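Local coordinates for annexin A8 (Homo sapiens, PDB 1W3W), which binds calcium and anionic phospholipids and acts as an anticoagulant, indirectly inhibiting the thromboplastin-specific complex of blood coagulation, at residues A177-D182 / L213-E218. Numbering follows the deposited sequence.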
# COMPACT_ATOMS: atom_id res chain seq x y z
N ALA A 177 18.30 -0.06 -27.79
CA ALA A 177 19.52 0.72 -27.62
C ALA A 177 19.52 1.46 -26.28
O ALA A 177 20.55 1.54 -25.61
CB ALA A 177 19.69 1.72 -28.77
N LEU A 178 18.37 2.00 -25.91
CA LEU A 178 18.27 2.77 -24.68
C LEU A 178 18.31 1.83 -23.47
O LEU A 178 18.90 2.17 -22.45
CB LEU A 178 17.01 3.63 -24.69
CG LEU A 178 16.77 4.52 -23.46
CD1 LEU A 178 17.77 5.65 -23.42
CD2 LEU A 178 15.35 5.07 -23.49
N ALA A 179 17.72 0.65 -23.61
CA ALA A 179 17.73 -0.34 -22.53
C ALA A 179 19.16 -0.76 -22.23
O ALA A 179 19.55 -0.87 -21.07
CB ALA A 179 16.89 -1.56 -22.92
N LEU A 180 19.95 -0.98 -23.28
CA LEU A 180 21.36 -1.34 -23.13
C LEU A 180 22.17 -0.21 -22.51
O LEU A 180 23.00 -0.45 -21.63
CB LEU A 180 21.97 -1.76 -24.48
CG LEU A 180 23.40 -2.31 -24.40
CD1 LEU A 180 23.45 -3.59 -23.56
CD2 LEU A 180 23.99 -2.57 -25.78
N GLN A 181 21.92 1.02 -22.96
CA GLN A 181 22.58 2.18 -22.38
C GLN A 181 22.22 2.37 -20.90
O GLN A 181 23.08 2.68 -20.09
CB GLN A 181 22.26 3.46 -23.16
CG GLN A 181 23.18 4.63 -22.78
CD GLN A 181 24.69 4.29 -22.94
OE1 GLN A 181 25.12 3.89 -24.02
NE2 GLN A 181 25.47 4.44 -21.85
N ASP A 182 20.95 2.20 -20.56
CA ASP A 182 20.53 2.26 -19.17
C ASP A 182 21.25 1.20 -18.33
O ASP A 182 21.71 1.52 -17.24
CB ASP A 182 19.02 2.08 -19.05
CG ASP A 182 18.26 3.33 -19.40
OD1 ASP A 182 17.01 3.23 -19.50
OD2 ASP A 182 18.81 4.45 -19.60
N LEU A 213 12.11 -1.36 -17.87
CA LEU A 213 12.97 -1.71 -16.73
C LEU A 213 13.22 -3.19 -16.67
O LEU A 213 14.33 -3.61 -16.35
CB LEU A 213 12.38 -1.23 -15.41
CG LEU A 213 12.55 0.26 -15.09
CD1 LEU A 213 11.82 0.56 -13.80
CD2 LEU A 213 13.99 0.67 -14.99
N LEU A 214 12.22 -4.00 -17.02
CA LEU A 214 12.43 -5.46 -17.04
C LEU A 214 13.53 -5.84 -18.01
O LEU A 214 14.34 -6.73 -17.73
CB LEU A 214 11.15 -6.20 -17.37
CG LEU A 214 10.15 -6.19 -16.20
CD1 LEU A 214 8.76 -6.59 -16.67
CD2 LEU A 214 10.64 -7.10 -15.10
N ARG A 215 13.54 -5.18 -19.16
CA ARG A 215 14.61 -5.42 -20.13
C ARG A 215 15.95 -4.89 -19.62
O ARG A 215 16.98 -5.50 -19.85
CB ARG A 215 14.25 -4.82 -21.48
CG ARG A 215 15.28 -5.04 -22.57
CD ARG A 215 15.33 -6.47 -23.08
NE ARG A 215 15.79 -6.49 -24.47
CZ ARG A 215 15.02 -6.31 -25.55
NH1 ARG A 215 13.71 -6.10 -25.43
NH2 ARG A 215 15.58 -6.35 -26.75
N VAL A 216 15.95 -3.74 -18.94
CA VAL A 216 17.16 -3.20 -18.37
C VAL A 216 17.74 -4.20 -17.35
O VAL A 216 18.94 -4.42 -17.34
CB VAL A 216 16.94 -1.82 -17.71
CG1 VAL A 216 18.15 -1.39 -16.90
CG2 VAL A 216 16.62 -0.76 -18.75
N PHE A 217 16.89 -4.82 -16.53
CA PHE A 217 17.37 -5.75 -15.51
C PHE A 217 18.00 -6.97 -16.15
O PHE A 217 19.02 -7.46 -15.67
CB PHE A 217 16.26 -6.20 -14.56
CG PHE A 217 15.62 -5.10 -13.78
CD1 PHE A 217 16.24 -3.86 -13.61
CD2 PHE A 217 14.40 -5.31 -13.18
CE1 PHE A 217 15.63 -2.87 -12.87
CE2 PHE A 217 13.80 -4.32 -12.45
CZ PHE A 217 14.40 -3.09 -12.31
N GLU A 218 17.40 -7.47 -17.22
CA GLU A 218 17.97 -8.57 -17.99
C GLU A 218 19.35 -8.23 -18.54
O GLU A 218 20.29 -9.00 -18.38
CB GLU A 218 17.07 -8.92 -19.18
CG GLU A 218 15.81 -9.69 -18.87
CD GLU A 218 15.06 -10.03 -20.16
OE1 GLU A 218 15.54 -10.90 -20.92
OE2 GLU A 218 14.02 -9.38 -20.43
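Within the third annexin repeat, an all-helical bundle, helices 176-191 and 210-224 meet through Ala179 and Val216, with the CB of Asp182 and the CG of Arg215 beside them. Their local axes approach to 8.4 Å and cross at -54°. The nearest CA atoms are those of Ala179 and Val216, 5.1 Å apart, a short spacing consistent with the small alanine side chain at this point.

Val216 makes most of its contact through CG2. With chi1 at 170°, this methyl sits on the backbone-N side of the valine and is directed at helix 176-191, where it lies 3.7 Å from Asp182 CB and equally 3.7 Å from Ala179 O. The same methyl is 4.3 Å from Ala179 CB, while the second branch, CG1, makes a looser contact at 4.2 Å with Asp182 CB. Ala179 CB also meets Arg215 CG, at 3.9 Å, roughly at right angles to the direction of Val216 CG2. A chi1 of -179° brings the arginine CG to this methyl, and the bend at chi2 then turns CD away from it.

Asp182 has two roles: its CB touches the valine, whereas its carboxylate is engaged elsewhere, OD1 accepting a hydrogen bond from His212 and pairing with Arg208 in a salt bridge. These partners probably favour the ionised carboxylate. Across the two segments themselves the contact is one of van der Waals packing, made by methyls, methylenes and a backbone carbonyl, so its closeness depends on complementary shape, while the bonds to His212 and Arg208 probably hold the carboxylate in place.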